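Local coordinates for dehalogenase (Rhodospirillaceae, PDB 6A41) that catalyses dehalogenation, probably as a halohydrin-dehalogenase-like member of the short-chain dehydrogenase/reductase family, at the interface of chains A and B. Sequence-based numbering; all coordinates share one arbitrary frame. Chains: chain A/B, dehalogenase.

Contact 1: the interface of chains A and B. Residues chain A 109, 155, 158-159; chain B 101, 105, 151, 154.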
loop_
_atom_site.group_PDB
_atom_site.type_symbol
_atom_site.label_atom_id
_atom_site.label_comp_id
_atom_site.label_asym_id
_atom_site.label_seq_id
_atom_site.Cartn_x
_atom_site.Cartn_y
_atom_site.Cartn_z
ATOM N N ALA A 109 15.936 7.482 11.793
ATOM C CA ALA A 109 15.965 7.930 10.448
ATOM C C ALA A 109 17.289 8.630 10.124
ATOM O O ALA A 109 17.956 8.268 9.140
ATOM C CB ALA A 109 14.746 8.789 10.107
ATOM N N ALA A 155 9.556 7.390 8.849
ATOM C CA ALA A 155 10.655 8.178 8.229
ATOM C C ALA A 155 11.741 7.244 7.768
ATOM O O ALA A 155 12.260 7.394 6.657
ATOM C CB ALA A 155 11.216 9.212 9.193
ATOM N N GLY A 158 10.606 5.349 4.831
ATOM C CA GLY A 158 10.537 6.353 3.762
ATOM C C GLY A 158 11.886 6.758 3.112
ATOM O O GLY A 158 11.826 7.353 2.032
ATOM N N LEU A 159 12.992 6.270 3.626
ATOM C CA LEU A 159 14.270 6.355 2.860
ATOM C C LEU A 159 14.426 5.317 1.720
ATOM O O LEU A 159 15.126 5.564 0.746
ATOM C CB LEU A 159 15.393 6.209 3.804
ATOM C CG LEU A 159 15.533 7.346 4.826
ATOM C CD1 LEU A 159 16.478 6.847 5.866
ATOM C CD2 LEU A 159 16.165 8.524 4.111
ATOM N N PHE B 101 18.447 17.524 6.684
ATOM C CA PHE B 101 17.519 16.397 6.966
ATOM C C PHE B 101 16.737 16.662 8.290
ATOM O O PHE B 101 15.505 16.559 8.370
ATOM C CB PHE B 101 18.265 15.027 6.952
ATOM C CG PHE B 101 17.361 13.811 7.033
ATOM C CD1 PHE B 101 16.056 13.822 6.655
ATOM C CD2 PHE B 101 17.905 12.588 7.294
ATOM C CE1 PHE B 101 15.311 12.651 6.675
ATOM C CE2 PHE B 101 17.171 11.463 7.393
ATOM C CZ PHE B 101 15.901 11.475 7.044
ATOM N N LEU B 105 12.689 17.426 8.680
ATOM C CA LEU B 105 11.842 16.703 9.625
ATOM C C LEU B 105 11.199 17.649 10.565
ATOM O O LEU B 105 10.024 17.404 11.016
ATOM C CB LEU B 105 12.696 15.721 10.412
ATOM C CG LEU B 105 13.189 14.536 9.596
ATOM C CD1 LEU B 105 14.341 13.813 10.229
ATOM C CD2 LEU B 105 12.081 13.530 9.313
ATOM N N SER B 151 11.753 11.173 2.888
ATOM C CA SER B 151 11.714 10.578 4.196
ATOM C C SER B 151 10.962 11.484 5.174
ATOM O O SER B 151 10.125 11.010 5.959
ATOM C CB SER B 151 13.174 10.289 4.716
ATOM O OG SER B 151 13.112 9.898 6.140
ATOM N N ALA B 154 7.427 11.231 4.379
ATOM C CA ALA B 154 6.957 9.932 4.933
ATOM C C ALA B 154 6.665 10.042 6.456
ATOM O O ALA B 154 5.781 9.381 6.920
ATOM C CB ALA B 154 7.980 8.837 4.707
#

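Contact 2: the interface of chains A and B. Residues chain A 113, 116, 120, 163, 166-167; chain B 93.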
loop_
_atom_site.group_PDB
_atom_site.type_symbol
_atom_site.label_atom_id
_atom_site.label_comp_id
_atom_site.label_asym_id
_atom_site.label_seq_id
_atom_site.Cartn_x
_atom_site.Cartn_y
_atom_site.Cartn_z
ATOM N N PHE A 113 20.578 6.964 7.965
ATOM C CA PHE A 113 20.902 7.672 6.723
ATOM C C PHE A 113 22.408 8.015 6.710
ATOM O O PHE A 113 23.080 7.816 5.710
ATOM C CB PHE A 113 20.097 8.963 6.594
ATOM C CG PHE A 113 20.361 9.722 5.343
ATOM C CD1 PHE A 113 19.950 9.253 4.151
ATOM C CD2 PHE A 113 21.084 10.878 5.369
ATOM C CE1 PHE A 113 20.211 9.947 2.958
ATOM C CE2 PHE A 113 21.404 11.565 4.199
ATOM C CZ PHE A 113 20.866 11.156 3.013
ATOM N N THR A 116 24.441 4.983 5.955
ATOM C CA THR A 116 24.350 4.678 4.531
ATOM C C THR A 116 25.249 5.587 3.684
ATOM O O THR A 116 25.936 5.092 2.776
ATOM C CB THR A 116 22.916 4.707 4.049
ATOM O OG1 THR A 116 22.117 3.868 4.883
ATOM C CG2 THR A 116 22.770 4.226 2.675
ATOM N N ALA A 120 27.863 3.405 1.486
ATOM C CA ALA A 120 27.506 3.394 0.062
ATOM C C ALA A 120 28.663 3.674 -0.967
ATOM O O ALA A 120 28.756 2.893 -1.972
ATOM C CB ALA A 120 26.243 4.224 -0.259
ATOM N N LEU A 163 16.334 5.745 -1.882
ATOM C CA LEU A 163 17.709 5.254 -1.966
ATOM C C LEU A 163 17.852 4.098 -2.938
ATOM O O LEU A 163 18.868 3.978 -3.619
ATOM C CB LEU A 163 18.192 4.859 -0.612
ATOM C CG LEU A 163 18.413 6.034 0.385
ATOM C CD1 LEU A 163 18.923 5.593 1.698
ATOM C CD2 LEU A 163 19.324 7.059 -0.248
ATOM N N GLU A 166 18.272 5.568 -6.217
ATOM C CA GLU A 166 19.524 6.300 -6.343
ATOM C C GLU A 166 20.757 5.354 -6.493
ATOM O O GLU A 166 21.704 5.610 -7.290
ATOM C CB GLU A 166 19.608 7.161 -5.045
ATOM C CG GLU A 166 20.883 7.921 -4.884
ATOM C CD GLU A 166 20.868 9.032 -3.811
ATOM O OE1 GLU A 166 19.779 9.557 -3.358
ATOM O OE2 GLU A 166 22.029 9.411 -3.509
ATOM N N LEU A 167 20.720 4.182 -5.860
ATOM C CA LEU A 167 21.806 3.241 -5.876
ATOM C C LEU A 167 21.615 2.045 -6.813
ATOM O O LEU A 167 22.594 1.298 -7.069
ATOM C CB LEU A 167 21.964 2.677 -4.463
ATOM C CG LEU A 167 22.407 3.664 -3.406
ATOM C CD1 LEU A 167 22.364 3.134 -2.029
ATOM C CD2 LEU A 167 23.816 4.088 -3.696
ATOM N N LEU B 93 23.270 11.022 -1.640
ATOM C CA LEU B 93 24.019 10.559 -0.464
ATOM C C LEU B 93 25.291 11.299 -0.193
ATOM O O LEU B 93 25.508 11.719 0.943
ATOM C CB LEU B 93 24.417 9.100 -0.627
ATOM C CG LEU B 93 23.293 8.210 -0.159
ATOM C CD1 LEU B 93 23.676 6.807 -0.537
ATOM C CD2 LEU B 93 22.914 8.235 1.319
#

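Contact 1: the interface of chains A and B
Helices 147-158 of the two subunits pack together, the last turn of one (A:Ala155, A:Gly158) on the middle of the other (B:Ser151, B:Ala154). This is the helix-packing dimer surface typical of short-chain dehydrogenases. B:Ser151 OG, a hydroxyl, donates to the backbone carbonyl A:Ala155 O at 2.7 Å. It arrives from above the carbonyl plane, 44° out of it, with a C=O...donor angle of 115°, and so misses the oxygen lone pairs. The hydroxyl reaches across because OG lies opposite its own backbone N (chi1 170°). B:Ser151 CB is met by the A:Leu159 CD2 methyl at 3.5 Å. B:Ser151 OG also lies in the plane of the B:Phe101 ring, at its edge, 3.3 Å from B:Phe101 CZ. B:Leu105 CD1 covers one face of that ring near the rim, while B:Phe101 CE2 reaches the carbonyl A:Ala109 O at 3.7 Å. One turn along, A:Gly158 CA packs on the B:Ala154 CB methyl at 3.7 Å, a close approach of the backbones that the missing side chain permits. Replacing B:Ser151 with an alanine would probably leave A:Ala155 O without this cross-subunit donor and open a small gap beside the phenyl edge. Helix 147-158 holds, near its start, the Tyr-x-x-x-Arg segment characteristic of halohydrin dehalogenases, so the contact braces the helix that probably carries catalytic residues, with helix 98-126 packed alongside.

Contact 2: the interface of chains A and B
B:Leu93, on a loop of chain B, plugs into a groove between helices 98-126 and 160-167 of chain A, and most of the surface hidden here is its own: 95 Å² of the patch's 142 Å². A:Glu166 meets it at the backbone end. The glutamate chain starts with CG opposite its backbone N (chi1 175°) and stays extended, carrying the carboxylate out from helix 160-167 to the loop. The carboxylate oxygen A:Glu166 OE2 accepts a hydrogen bond from the backbone amide B:Leu93 N at 2.8 Å, and the bond is nearly straight, 166° at the hydrogen. It uses the syn lone pair, on the side of the other carboxylate oxygen, which is the usual preference of a carboxylate. The grip therefore falls on the main chain of the loop and does not itself read the leucine side chain.

That side chain is read by the apolar walls, its two methyls parting to different places. B:Leu93 CD1 goes deeper along helix 98-126, to the methyl A:Ala120 CB at 3.7 Å. On the other flank A:Leu167, crossing at about a right angle, offers its CD2 to B:Leu93 CD1 at 4.2 Å, and A:Thr116 contributes its CG2 methyl rather than its hydroxyl. The fit depends on shape: a branched, apolar end between a small alanine and larger leucines. A:Leu163 also crosses B:Leu93 at about a right angle, its CD2 4.1 Å from the B:Leu93 CD2 methyl. B:Leu93 CD2 also lies off the ring plane of A:Phe113, beyond its CE1-CZ edge, 3.6 Å from A:Phe113 CE1 and 3.9 Å from A:Phe113 CZ.

Contact 1 and contact 2 lie about 13 Å apart, centre to centre, along one interface, and both draw on helix 98-126 of chain A. A:Leu159 in contact 1 comes just before helix 160-167, which forms the other wall of contact 2. Contact 1 sets helix against helix near the middle of the interface, whereas contact 2 is a loop from chain B reaching further over chain A. Two-fold symmetry gives each a twin with the chains exchanged, so both subunits lend and receive a loop. With four copies in the deposited assembly, this pairing plausibly forms one dimer of a tetramer.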